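Local coordinates for protein probable phospholipase A2 homolog 2 (PDB 2WG9) that probably catalyses the calcium-dependent hydrolysis of the 2-acyl ester of membrane phosphoglycerides, releasing a free fatty acid and a lysophospholipid, at residues A[27-32]-A[102-107]; A[34-39]-A[98-103]; A[50-55]-A[59-64]; A[65-70]-A[77-82]. One frame throughout, in Å; residues are numbered along the deposited sequence. Where two conformers were deposited one is given.

Contact 1: A[27-32]-A[102-107]; sequences FCTIAP and VGQTAS. With OCA (octanoic acid (caprylic acid)), chain D.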
loop_
_atom_site.group_PDB
_atom_site.type_symbol
_atom_site.label_atom_id
_atom_site.label_comp_id
_atom_site.label_asym_id
_atom_site.label_seq_id
_atom_site.Cartn_x
_atom_site.Cartn_y
_atom_site.Cartn_z
ATOM N N PHE A 27 1.863 -4.982 -13.253
ATOM C CA PHE A 27 1.615 -6.246 -12.568
ATOM C C PHE A 27 0.416 -6.146 -11.620
ATOM O O PHE A 27 0.481 -6.556 -10.463
ATOM C CB PHE A 27 2.884 -6.721 -11.847
ATOM C CG PHE A 27 4.056 -6.946 -12.768
ATOM C CD1 PHE A 27 5.081 -6.003 -12.855
ATOM C CD2 PHE A 27 4.132 -8.092 -13.554
ATOM C CE1 PHE A 27 6.165 -6.206 -13.707
ATOM C CE2 PHE A 27 5.210 -8.300 -14.419
ATOM C CZ PHE A 27 6.224 -7.363 -14.498
ATOM N N CYS A 28 -0.678 -5.601 -12.152
ATOM C CA CYS A 28 -1.891 -5.271 -11.399
ATOM C C CYS A 28 -2.400 -6.375 -10.476
ATOM O O CYS A 28 -2.981 -6.088 -9.428
ATOM C CB CYS A 28 -3.001 -4.860 -12.370
ATOM S SG CYS A 28 -2.544 -3.463 -13.436
ATOM N N THR A 29 -2.180 -7.632 -10.862
ATOM C CA THR A 29 -2.710 -8.772 -10.116
ATOM C C THR A 29 -1.631 -9.706 -9.558
ATOM O O THR A 29 -1.954 -10.742 -8.970
ATOM C CB THR A 29 -3.685 -9.610 -10.981
ATOM O OG1 THR A 29 -2.988 -10.132 -12.118
ATOM C CG2 THR A 29 -4.846 -8.769 -11.447
ATOM N N ILE A 30 -0.360 -9.349 -9.744
ATOM C CA ILE A 30 0.758 -10.138 -9.209
ATOM C C ILE A 30 1.340 -9.455 -7.969
ATOM O O ILE A 30 2.109 -8.496 -8.074
ATOM C CB ILE A 30 1.855 -10.393 -10.278
ATOM C CG1 ILE A 30 1.266 -11.161 -11.471
ATOM C CG2 ILE A 30 3.047 -11.142 -9.667
ATOM C CD1 ILE A 30 2.114 -11.119 -12.742
ATOM N N ALA A 31 0.960 -9.974 -6.802
ATOM C CA ALA A 31 1.233 -9.344 -5.504
ATOM C C ALA A 31 2.695 -8.935 -5.257
ATOM O O ALA A 31 2.944 -7.791 -4.860
ATOM C CB ALA A 31 0.701 -10.224 -4.354
ATOM N N PRO A 32 3.666 -9.850 -5.492
ATOM C CA PRO A 32 5.063 -9.465 -5.232
ATOM C C PRO A 32 5.625 -8.400 -6.180
ATOM O O PRO A 32 6.618 -7.762 -5.845
ATOM C CB PRO A 32 5.840 -10.782 -5.404
ATOM C CG PRO A 32 4.804 -11.870 -5.385
ATOM C CD PRO A 32 3.575 -11.247 -5.964
ATOM N N VAL A 102 -9.264 -0.771 -10.297
ATOM C CA VAL A 102 -9.187 -0.334 -8.902
ATOM C C VAL A 102 -9.626 -1.428 -7.921
ATOM O O VAL A 102 -8.857 -1.821 -7.040
ATOM C CB VAL A 102 -9.983 0.976 -8.644
ATOM C CG1 VAL A 102 -9.882 1.385 -7.181
ATOM C CG2 VAL A 102 -9.473 2.092 -9.540
ATOM N N GLY A 103 -10.851 -1.924 -8.096
ATOM C CA GLY A 103 -11.420 -2.933 -7.203
ATOM C C GLY A 103 -10.625 -4.222 -7.190
ATOM O O GLY A 103 -10.400 -4.804 -6.137
ATOM N N GLN A 104 -10.207 -4.662 -8.372
ATOM C CA GLN A 104 -9.372 -5.851 -8.517
ATOM C C GLN A 104 -8.031 -5.723 -7.780
ATOM O O GLN A 104 -7.660 -6.608 -7.012
ATOM C CB GLN A 104 -9.136 -6.146 -9.993
ATOM C CG GLN A 104 -8.470 -7.485 -10.267
ATOM C CD GLN A 104 -8.141 -7.699 -11.738
ATOM O OE1 GLN A 104 -7.842 -6.751 -12.478
ATOM N NE2 GLN A 104 -8.180 -8.958 -12.169
ATOM N N THR A 105 -7.311 -4.626 -8.024
ATOM C CA THR A 105 -6.012 -4.392 -7.383
ATOM C C THR A 105 -6.165 -4.287 -5.869
ATOM O O THR A 105 -5.356 -4.836 -5.122
ATOM C CB THR A 105 -5.306 -3.131 -7.957
ATOM O OG1 THR A 105 -5.008 -3.347 -9.342
ATOM C CG2 THR A 105 -3.993 -2.838 -7.215
ATOM N N ALA A 106 -7.216 -3.605 -5.417
ATOM C CA ALA A 106 -7.467 -3.473 -3.986
ATOM C C ALA A 106 -7.681 -4.839 -3.332
ATOM O O ALA A 106 -7.229 -5.067 -2.204
ATOM C CB ALA A 106 -8.659 -2.568 -3.730
ATOM N N SER A 107 -8.360 -5.743 -4.046
ATOM C CA SER A 107 -8.623 -7.082 -3.524
ATOM C C SER A 107 -7.333 -7.897 -3.401
ATOM O O SER A 107 -7.168 -8.670 -2.451
ATOM C CB SER A 107 -9.650 -7.814 -4.389
ATOM O OG SER A 107 -9.891 -9.111 -3.872
HETATM C C1 OCA D . 1.503 -0.457 0.360
HETATM C C2 OCA D . 0.460 -1.562 0.174
HETATM C C3 OCA D . 0.812 -2.811 0.980
HETATM C C4 OCA D . 1.971 -3.601 0.368
HETATM C C5 OCA D . 1.637 -4.168 -1.021
HETATM C C6 OCA D . 0.958 -5.533 -0.921
HETATM C C7 OCA D . 1.274 -6.394 -2.145
HETATM C C8 OCA D . 0.032 -6.558 -3.028
HETATM O O1 OCA D . 2.431 -0.399 -0.471
HETATM O O2 OCA D . 1.340 0.313 1.327
#
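Thr-29 lays its methyl group over the flat amide of Gln-104, with CG2 3.4 Å from NE2 and 3.5 Å from CD, so this is a van der Waals contact with no hydrogen bond in it. The glutamine can reach so far because CG stands anti to its own backbone N (chi1 -171°) and the chain stays extended beyond it, carrying the amide out from the start of the helix toward the loop. Beside this pair, Cys-28 O approaches Thr-105 OG1 at 3.4 Å, and Cys-28 CB lies 3.9 Å from the same hydroxyl. That hydroxyl is already hydrogen-bonded to Asn-101 O, one turn back, which lets a threonine sit buried in the first turn without a polar partner across the contact.

Behind the first shell, the loop is shaped by a type I beta turn from Phe-27 to Ile-30, closed by Ile-30 N to Phe-27 O at 3.0 Å. This turn places the carbonyl of Cys-28 and the methyl of Thr-29 side by side facing the helix. A disulfide from Cys-28 to Cys-100, just ahead of the helix, ties the two parts covalently. The helix start is itself fixed by Asn-101, whose OD1 accepts from Gln-104 N. Farther along the loop, the small Ala-31 touches the end of the octanoate chain: its O is 3.5 Å from C7 and its CB 4.0 Å from C8. The loop is thus clamped to the N-terminal turn of helix 102-125 beside the hydrophobic acyl-binding channel of a secretory phospholipase A2.

Contact 2: A[34-39]-A[98-103]; sequences LRYGKY and NKCNVG. With CA (calcium ion), chain C.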
loop_
_atom_site.group_PDB
_atom_site.type_symbol
_atom_site.label_atom_id
_atom_site.label_comp_id
_atom_site.label_asym_id
_atom_site.label_seq_id
_atom_site.Cartn_x
_atom_site.Cartn_y
_atom_site.Cartn_z
ATOM N N LEU A 34 3.428 -6.066 -7.988
ATOM C CA LEU A 34 2.454 -4.982 -8.124
ATOM C C LEU A 34 3.100 -3.610 -7.898
ATOM O O LEU A 34 3.814 -3.413 -6.911
ATOM C CB LEU A 34 1.309 -5.207 -7.125
ATOM C CG LEU A 34 -0.035 -4.484 -7.264
ATOM C CD1 LEU A 34 -1.145 -5.361 -6.699
ATOM C CD2 LEU A 34 -0.027 -3.130 -6.575
ATOM N N ARG A 35 2.852 -2.680 -8.821
ATOM C CA ARG A 35 3.189 -1.271 -8.629
ATOM C C ARG A 35 2.037 -0.425 -9.146
ATOM O O ARG A 35 1.750 -0.414 -10.344
ATOM C CB ARG A 35 4.500 -0.888 -9.319
ATOM C CG ARG A 35 5.711 -1.452 -8.628
ATOM C CD ARG A 35 6.985 -0.951 -9.232
ATOM N NE ARG A 35 8.130 -1.442 -8.478
ATOM C CZ ARG A 35 9.393 -1.352 -8.886
ATOM N NH1 ARG A 35 9.685 -0.785 -10.052
ATOM N NH2 ARG A 35 10.364 -1.835 -8.121
ATOM N N TYR A 36 1.383 0.279 -8.226
ATOM C CA TYR A 36 0.149 1.002 -8.510
ATOM C C TYR A 36 0.244 2.373 -7.853
ATOM O O TYR A 36 0.557 2.476 -6.658
ATOM C CB TYR A 36 -1.033 0.198 -7.946
ATOM C CG TYR A 36 -2.401 0.808 -8.087
ATOM C CD1 TYR A 36 -3.335 0.277 -8.988
ATOM C CD2 TYR A 36 -2.791 1.888 -7.289
ATOM C CE1 TYR A 36 -4.610 0.825 -9.103
ATOM C CE2 TYR A 36 -4.055 2.444 -7.402
ATOM C CZ TYR A 36 -4.961 1.911 -8.304
ATOM O OH TYR A 36 -6.215 2.469 -8.404
ATOM N N GLY A 37 -0.034 3.416 -8.638
ATOM C CA GLY A 37 0.110 4.794 -8.171
ATOM C C GLY A 37 1.570 5.061 -7.854
ATOM O O GLY A 37 2.458 4.503 -8.509
ATOM N N LYS A 38 1.817 5.907 -6.855
ATOM C CA LYS A 38 3.178 6.228 -6.422
ATOM C C LYS A 38 3.572 5.422 -5.181
ATOM O O LYS A 38 4.752 5.388 -4.814
ATOM C CB LYS A 38 3.319 7.734 -6.119
ATOM C CG LYS A 38 3.185 8.665 -7.319
ATOM C CD LYS A 38 3.018 10.111 -6.845
ATOM C CE LYS A 38 2.663 11.062 -7.977
ATOM N NZ LYS A 38 2.520 12.486 -7.488
ATOM N N TYR A 39 2.585 4.774 -4.542
ATOM C CA TYR A 39 2.772 4.180 -3.206
ATOM C C TYR A 39 2.437 2.682 -3.052
ATOM O O TYR A 39 3.002 2.021 -2.188
ATOM C CB TYR A 39 1.986 4.982 -2.142
ATOM C CG TYR A 39 2.487 6.399 -1.935
ATOM C CD1 TYR A 39 1.924 7.473 -2.633
ATOM C CD2 TYR A 39 3.523 6.666 -1.038
ATOM C CE1 TYR A 39 2.390 8.786 -2.437
ATOM C CE2 TYR A 39 4.000 7.971 -0.844
ATOM C CZ TYR A 39 3.434 9.020 -1.546
ATOM O OH TYR A 39 3.906 10.307 -1.349
ATOM N N ASN A 98 -4.419 4.708 -15.890
ATOM C CA ASN A 98 -4.408 3.556 -14.984
ATOM C C ASN A 98 -4.793 2.283 -15.737
ATOM O O ASN A 98 -5.953 2.093 -16.099
ATOM C CB ASN A 98 -5.364 3.786 -13.808
ATOM C CG ASN A 98 -5.230 2.737 -12.717
ATOM O OD1 ASN A 98 -4.410 1.821 -12.802
ATOM N ND2 ASN A 98 -6.036 2.877 -11.675
ATOM N N LYS A 99 -3.806 1.422 -15.973
ATOM C CA LYS A 99 -4.033 0.160 -16.686
ATOM C C LYS A 99 -4.610 -0.919 -15.770
ATOM O O LYS A 99 -4.999 -1.999 -16.230
ATOM C CB LYS A 99 -2.725 -0.332 -17.319
ATOM C CG LYS A 99 -2.020 0.684 -18.218
ATOM C CD LYS A 99 -2.682 0.784 -19.585
ATOM C CE LYS A 99 -1.824 1.588 -20.546
ATOM N NZ LYS A 99 -1.709 3.023 -20.148
ATOM N N CYS A 100 -4.642 -0.632 -14.470
ATOM C CA CYS A 100 -5.180 -1.560 -13.488
ATOM C C CYS A 100 -6.662 -1.303 -13.263
ATOM O O CYS A 100 -7.180 -0.231 -13.585
ATOM C CB CYS A 100 -4.428 -1.446 -12.153
ATOM S SG CYS A 100 -2.661 -1.871 -12.188
ATOM N N ASN A 101 -7.338 -2.306 -12.717
ATOM C CA ASN A 101 -8.694 -2.155 -12.222
ATOM C C ASN A 101 -8.643 -1.873 -10.726
ATOM O O ASN A 101 -8.046 -2.647 -9.969
ATOM C CB ASN A 101 -9.481 -3.435 -12.514
ATOM C CG ASN A 101 -10.923 -3.340 -12.095
ATOM O OD1 ASN A 101 -11.268 -3.591 -10.937
ATOM N ND2 ASN A 101 -11.787 -2.982 -13.044
ATOM N N VAL A 102 -9.264 -0.771 -10.297
ATOM C CA VAL A 102 -9.187 -0.334 -8.902
ATOM C C VAL A 102 -9.626 -1.428 -7.921
ATOM O O VAL A 102 -8.857 -1.821 -7.040
ATOM C CB VAL A 102 -9.983 0.976 -8.644
ATOM C CG1 VAL A 102 -9.882 1.385 -7.181
ATOM C CG2 VAL A 102 -9.473 2.092 -9.540
ATOM N N GLY A 103 -10.851 -1.924 -8.096
ATOM C CA GLY A 103 -11.420 -2.933 -7.203
ATOM C C GLY A 103 -10.625 -4.222 -7.190
ATOM O O GLY A 103 -10.400 -4.804 -6.137
HETATM CA CA CA C . 4.502 0.829 -0.996
HETATM O O HOH W 1 6.393 0.021 0.244
#
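Tyr-36 points its ring at residues 98-102 so that Cys-100 meets the ring at its edge, while Asn-98 and Val-102 gather round its hydroxyl end. With CG anti to the backbone N (chi1 178°), the ring reaches out from strand 35-37, and Cys-100 CB comes to within 3.8 Å of CD1. Cys-100 SG is also at the edge, 5.2 Å from the ring centroid, a sulfur-aromatic contact. The amide of Asn-98 is turned 75° to the ring, and its ND2 gives the phenol oxygen only a weak hydrogen bond of 3.3 Å; its stronger partner is Thr-94 OG1. Val-102 brings CG2 to 3.5 Å from Tyr-36 OH.

The strand belongs to the small antiparallel two-stranded sheet, paired with 24-26, and runs straight into the calcium-binding loop, where Tyr-39 gives its backbone O to the metal at 2.3 Å. Because Tyr-36 OH also hydrogen-bonds to the carboxylate of Asp-54, a phenylalanine here would probably leave that acid without its phenol mate and cost Asn-98 its weak bond. Asparagine suits position 98 for a second reason: its OD1 accepts from Cys-100 N at 3.0 Å in an Asx turn, the donor standing well above the carbonyl plane.

Contact 3: A[50-55]-A[59-64]; sequences ERPCDA and CCMVHD. With CA (calcium ion), chain C; OCA (octanoic acid (caprylic acid)), chain D.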
loop_
_atom_site.group_PDB
_atom_site.type_symbol
_atom_site.label_atom_id
_atom_site.label_comp_id
_atom_site.label_asym_id
_atom_site.label_seq_id
_atom_site.Cartn_x
_atom_site.Cartn_y
_atom_site.Cartn_z
ATOM N N GLU A 50 4.994 13.864 -2.447
ATOM C CA GLU A 50 4.237 13.440 -3.640
ATOM C C GLU A 50 2.797 13.101 -3.317
ATOM O O GLU A 50 2.525 12.241 -2.467
ATOM C CB GLU A 50 4.879 12.224 -4.327
ATOM C CG GLU A 50 6.201 12.494 -5.040
ATOM C CD GLU A 50 6.052 13.393 -6.250
ATOM O OE1 GLU A 50 5.047 13.278 -6.977
ATOM O OE2 GLU A 50 6.954 14.218 -6.480
ATOM N N ARG A 51 1.875 13.770 -3.998
ATOM C CA ARG A 51 0.454 13.507 -3.816
ATOM C C ARG A 51 0.114 12.116 -4.355
ATOM O O ARG A 51 0.611 11.734 -5.413
ATOM C CB ARG A 51 -0.385 14.568 -4.534
ATOM C CG ARG A 51 -1.794 14.660 -4.004
ATOM C CD ARG A 51 -2.767 15.273 -4.979
ATOM N NE ARG A 51 -4.139 15.029 -4.522
ATOM C CZ ARG A 51 -5.235 15.417 -5.164
ATOM N NH1 ARG A 51 -6.422 15.135 -4.651
ATOM N NH2 ARG A 51 -5.154 16.088 -6.307
ATOM N N PRO A 52 -0.726 11.346 -3.624
ATOM C CA PRO A 52 -1.121 10.049 -4.165
ATOM C C PRO A 52 -1.988 10.227 -5.403
ATOM O O PRO A 52 -2.528 11.305 -5.633
ATOM C CB PRO A 52 -1.960 9.418 -3.043
ATOM C CG PRO A 52 -1.705 10.235 -1.843
ATOM C CD PRO A 52 -1.342 11.600 -2.307
ATOM N N CYS A 53 -2.122 9.159 -6.181
ATOM C CA CYS A 53 -2.733 9.219 -7.498
ATOM C C CYS A 53 -4.242 9.022 -7.475
ATOM O O CYS A 53 -4.941 9.416 -8.415
ATOM C CB CYS A 53 -2.081 8.177 -8.404
ATOM S SG CYS A 53 -0.320 8.414 -8.575
ATOM N N ASP A 54 -4.730 8.386 -6.414
ATOM C CA ASP A 54 -6.161 8.179 -6.181
ATOM C C ASP A 54 -6.351 7.746 -4.732
ATOM O O ASP A 54 -5.389 7.799 -3.945
ATOM C CB ASP A 54 -6.780 7.170 -7.179
ATOM C CG ASP A 54 -6.222 5.752 -7.041
ATOM O OD1 ASP A 54 -5.357 5.477 -6.174
ATOM O OD2 ASP A 54 -6.668 4.891 -7.831
ATOM N N ALA A 55 -7.574 7.346 -4.379
ATOM C CA ALA A 55 -7.915 6.949 -3.007
ATOM C C ALA A 55 -7.149 5.715 -2.545
ATOM O O ALA A 55 -6.666 5.663 -1.409
ATOM C CB ALA A 55 -9.424 6.712 -2.875
ATOM N N CYS A 59 -4.337 5.326 0.518
ATOM C CA CYS A 59 -4.296 4.278 1.545
ATOM C C CYS A 59 -2.880 3.725 1.699
ATOM O O CYS A 59 -2.383 3.566 2.817
ATOM C CB CYS A 59 -5.263 3.131 1.214
ATOM S SG CYS A 59 -7.001 3.568 1.221
ATOM N N CYS A 60 -2.236 3.436 0.571
ATOM C CA CYS A 60 -0.863 2.932 0.573
ATOM C C CYS A 60 0.152 3.944 1.097
ATOM O O CYS A 60 1.092 3.571 1.823
ATOM C CB CYS A 60 -0.469 2.476 -0.829
ATOM S SG CYS A 60 -1.458 1.090 -1.420
ATOM N N MET A 61 -0.028 5.212 0.733
ATOM C CA MET A 61 0.831 6.285 1.250
ATOM C C MET A 61 0.857 6.293 2.775
ATOM O O MET A 61 1.932 6.324 3.382
ATOM C CB MET A 61 0.384 7.651 0.728
ATOM C CG MET A 61 1.195 8.811 1.299
ATOM S SD MET A 61 0.498 10.392 0.828
ATOM C CE MET A 61 1.839 11.506 1.304
ATOM N N VAL A 62 -0.325 6.263 3.391
ATOM C CA VAL A 62 -0.418 6.212 4.860
ATOM C C VAL A 62 0.276 4.967 5.405
ATOM O O VAL A 62 1.014 5.036 6.396
ATOM C CB VAL A 62 -1.888 6.251 5.354
ATOM C CG1 VAL A 62 -1.975 5.942 6.848
ATOM C CG2 VAL A 62 -2.517 7.604 5.069
ATOM N N HIS A 63 0.039 3.830 4.753
ATOM C CA HIS A 63 0.620 2.566 5.208
ATOM C C HIS A 63 2.149 2.590 5.192
ATOM O O HIS A 63 2.785 2.159 6.152
ATOM C CB HIS A 63 0.100 1.386 4.379
ATOM C CG HIS A 63 0.710 0.073 4.760
ATOM N ND1 HIS A 63 1.881 -0.391 4.202
ATOM C CD2 HIS A 63 0.315 -0.871 5.647
ATOM C CE1 HIS A 63 2.184 -1.564 4.732
ATOM N NE2 HIS A 63 1.246 -1.879 5.608
ATOM N N ASP A 64 2.729 3.068 4.095
ATOM C CA ASP A 64 4.187 3.090 3.932
ATOM C C ASP A 64 4.858 3.915 5.021
ATOM O O ASP A 64 5.858 3.497 5.611
ATOM C CB ASP A 64 4.563 3.607 2.544
ATOM C CG ASP A 64 4.200 2.626 1.446
ATOM O OD1 ASP A 64 3.658 1.547 1.765
ATOM O OD2 ASP A 64 4.446 2.925 0.264
HETATM CA CA CA C . 4.502 0.829 -0.996
HETATM C C1 OCA D . 1.503 -0.457 0.360
HETATM C C2 OCA D . 0.460 -1.562 0.174
HETATM C C3 OCA D . 0.812 -2.811 0.980
HETATM C C4 OCA D . 1.971 -3.601 0.368
HETATM C C5 OCA D . 1.637 -4.168 -1.021
HETATM C C6 OCA D . 0.958 -5.533 -0.921
HETATM C C7 OCA D . 1.274 -6.394 -2.145
HETATM C C8 OCA D . 0.032 -6.558 -3.028
HETATM O O1 OCA D . 2.431 -0.399 -0.471
HETATM O O2 OCA D . 1.340 0.313 1.327
HETATM O O HOH W 1 6.393 0.021 0.244
#
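Met-61 reaches from helix 55-68 toward Pro-52, in the loop that leads into the same helix. Its CB points at the loop, and CG stands anti to the backbone N (chi1 177°), so the unbranched chain extends fully to bring SD against CG and CD of the proline ring. There the sulfur lies 3.5 Å from Pro-52 CG and 3.8 Å from Pro-52 CD, the two side chains crossing at about a right angle. The terminal CE ends 3.9 Å from Glu-50 O, a carbonyl whose hydrogen-bond partner is Tyr-39 OH. A long, flexible thioether suits this rigid proline, and Tyr-39 packs against the Met-61 side chain as well.

Cys-59 N donates to Ala-55 O at 3.0 Å, the regular bond of the helix's first turn, right after the N-cap Asp-54. This helix carries the His-Asp pair of secretory phospholipases A2, and another side of it faces the calcium ion and octanoate. Asp-64 OD2 completes a metal site otherwise built by the protein from the carbonyls of Tyr-39, Gly-41 and Tyr-44; octanoate O1 also binds the ion, at 2.5 Å. His-63, the predicted active-site residue, has ND1 3.0 Å from octanoate O2 and carries C3 of the ligand over one ring face. Cys-60, disulfide-bonded to Cys-40, places SG 3.6 Å from octanoate C2.

Contact 4: A[65-70]-A[77-82]; sequences HCVDTH and TMCNEN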
loop_
_atom_site.group_PDB
_atom_site.type_symbol
_atom_site.label_atom_id
_atom_site.label_comp_id
_atom_site.label_asym_id
_atom_site.label_seq_id
_atom_site.Cartn_x
_atom_site.Cartn_y
_atom_site.Cartn_z
ATOM N N HIS A 65 4.283 5.076 5.313
ATOM C CA HIS A 65 4.805 5.904 6.391
ATOM C C HIS A 65 4.580 5.277 7.765
ATOM O O HIS A 65 5.448 5.376 8.633
ATOM C CB HIS A 65 4.231 7.315 6.309
ATOM C CG HIS A 65 4.791 8.113 5.177
ATOM N ND1 HIS A 65 4.099 8.330 4.006
ATOM C CD2 HIS A 65 5.989 8.723 5.026
ATOM C CE1 HIS A 65 4.844 9.046 3.183
ATOM N NE2 HIS A 65 5.994 9.303 3.781
ATOM N N CYS A 66 3.425 4.628 7.953
ATOM C CA CYS A 66 3.114 3.952 9.217
ATOM C C CYS A 66 4.184 2.917 9.544
ATOM O O CYS A 66 4.660 2.850 10.682
ATOM C CB CYS A 66 1.725 3.298 9.184
ATOM S SG CYS A 66 1.153 2.556 10.752
ATOM N N VAL A 67 4.555 2.115 8.546
ATOM C CA VAL A 67 5.635 1.133 8.690
ATOM C C VAL A 67 6.971 1.846 8.978
ATOM O O VAL A 67 7.715 1.442 9.884
ATOM C CB VAL A 67 5.739 0.214 7.433
ATOM C CG1 VAL A 67 6.963 -0.692 7.497
ATOM C CG2 VAL A 67 4.474 -0.640 7.281
ATOM N N ASP A 68 7.244 2.913 8.218
ATOM C CA ASP A 68 8.480 3.684 8.376
ATOM C C ASP A 68 8.657 4.228 9.797
ATOM O O ASP A 68 9.783 4.272 10.302
ATOM C CB ASP A 68 8.552 4.825 7.352
ATOM C CG ASP A 68 9.872 5.596 7.413
ATOM O OD1 ASP A 68 10.944 4.998 7.176
ATOM O OD2 ASP A 68 9.835 6.811 7.693
ATOM N N THR A 69 7.554 4.625 10.433
ATOM C CA THR A 69 7.592 5.247 11.756
ATOM C C THR A 69 7.345 4.257 12.904
ATOM O O THR A 69 7.177 4.658 14.059
ATOM C CB THR A 69 6.601 6.433 11.846
ATOM O OG1 THR A 69 5.272 5.964 11.597
ATOM C CG2 THR A 69 6.953 7.519 10.817
ATOM N N HIS A 70 7.312 2.968 12.570
ATOM C CA HIS A 70 7.255 1.903 13.567
ATOM C C HIS A 70 8.401 0.920 13.327
ATOM O O HIS A 70 8.189 -0.286 13.232
ATOM C CB HIS A 70 5.905 1.184 13.530
ATOM C CG HIS A 70 4.763 2.009 14.029
ATOM N ND1 HIS A 70 4.023 2.833 13.208
ATOM C CD2 HIS A 70 4.222 2.127 15.264
ATOM C CE1 HIS A 70 3.079 3.425 13.916
ATOM N NE2 HIS A 70 3.182 3.019 15.169
ATOM N N THR A 77 0.379 -4.292 13.470
ATOM C CA THR A 77 -1.031 -4.629 13.276
ATOM C C THR A 77 -1.908 -3.403 13.055
ATOM O O THR A 77 -2.878 -3.469 12.305
ATOM C CB THR A 77 -1.599 -5.496 14.430
ATOM O OG1 THR A 77 -1.255 -4.910 15.688
ATOM C CG2 THR A 77 -1.033 -6.910 14.369
ATOM N N MET A 78 -1.559 -2.288 13.693
ATOM C CA MET A 78 -2.249 -1.023 13.449
ATOM C C MET A 78 -2.088 -0.583 11.998
ATOM O O MET A 78 -3.079 -0.295 11.327
ATOM C CB MET A 78 -1.737 0.082 14.373
ATOM C CG MET A 78 -2.123 -0.080 15.828
ATOM S SD MET A 78 -1.846 1.478 16.697
ATOM C CE MET A 78 -3.352 2.354 16.263
ATOM N N CYS A 79 -0.846 -0.534 11.518
ATOM C CA CYS A 79 -0.576 -0.151 10.130
ATOM C C CYS A 79 -1.427 -0.970 9.169
ATOM O O CYS A 79 -2.079 -0.429 8.282
ATOM C CB CYS A 79 0.910 -0.309 9.787
ATOM S SG CYS A 79 2.032 0.715 10.779
ATOM N N ASN A 80 -1.429 -2.282 9.372
ATOM C CA ASN A 80 -2.125 -3.197 8.473
ATOM C C ASN A 80 -3.650 -3.179 8.602
ATOM O O ASN A 80 -4.356 -3.181 7.591
ATOM C CB ASN A 80 -1.541 -4.604 8.621
ATOM C CG ASN A 80 -0.139 -4.706 8.040
ATOM O OD1 ASN A 80 0.142 -4.158 6.973
ATOM N ND2 ASN A 80 0.748 -5.396 8.743
ATOM N N GLU A 81 -4.151 -3.136 9.835
ATOM C CA GLU A 81 -5.592 -3.006 10.069
ATOM C C GLU A 81 -6.156 -1.693 9.520
ATOM O O GLU A 81 -7.231 -1.682 8.926
ATOM C CB GLU A 81 -5.936 -3.172 11.555
ATOM C CG GLU A 81 -5.697 -4.597 12.072
ATOM C CD GLU A 81 -6.167 -4.807 13.499
ATOM O OE1 GLU A 81 -6.555 -5.947 13.825
ATOM O OE2 GLU A 81 -6.156 -3.843 14.297
ATOM N N ASN A 82 -5.421 -0.599 9.705
ATOM C CA ASN A 82 -5.815 0.691 9.126
ATOM C C ASN A 82 -5.872 0.639 7.600
ATOM O O ASN A 82 -6.754 1.238 6.995
ATOM C CB ASN A 82 -4.876 1.816 9.579
ATOM C CG ASN A 82 -5.053 2.194 11.045
ATOM O OD1 ASN A 82 -6.016 1.792 11.706
ATOM N ND2 ASN A 82 -4.123 2.987 11.558
#
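Cys-66 and Cys-79 form the tight core of this contact, a disulfide with SG to SG 2.0 Å and a chi3 of -84°, close to the relaxed value for such a bond. The two cysteines reach each other differently: SG of Cys-66 stands anti to its backbone N (chi1 -175°), whereas SG of Cys-79 lies beside its own. Cys-79 is buried, and Val-67 flanks it, its backbone N 3.6 Å from Cys-79 SG and its CG2 a looser 4.4 Å from Cys-79 CB. An aliphatic side chain suits this apolar flank.

Cross-linking two helices that run in roughly opposite directions is a hallmark of the secretory phospholipase A2 core. The link holds helix 77-88 where Asn-80 OD1 can accept from NE2 of His-63, probably in the place that an aspartate holds in animal relatives.

Toward the solvent the packing is looser. His-70, just past the end of helix 55-68, comes to Cys-79 SG obliquely, its ND1 3.8 Å away. Its ring is fixed chiefly from its own segment: ND1 donates to Cys-66 O at 2.6 Å, nearly straight at 166°, with the oxygen in the plane of the ring. An alanine here would lose that bond, probably leaving the Cys-66 carbonyl without its side-chain mate and the sulfur of Cys-79 less covered. On this outer side the helix end is finished by exposed Thr-69, whose backbone N and OG1 both donate to His-65 O, OG1 at 3.0 Å.

Contacts 1 and 2 sit about 7 Å apart, centre to centre, at one end of the molecule; they share the start of helix 102-125 and are joined by the Cys-28 to Cys-100 disulfide. Contacts 3 and 4 follow in series and both use helix 55-68. Their centres are about 13 Å apart, and both are nested in the chain between the segments of contacts 1 and 2. Tyr-36 OH and Tyr-39 OH join contact 2 to contact 3. Contact 4 lies about 20 Å, centre to centre, from contacts 1 and 2, across the chain's centre. Contacts 1 and 3 touch octanoate and contacts 2 and 3 bind the calcium ion, while contact 4 reaches the site through the Asn-80 to His-63 bond.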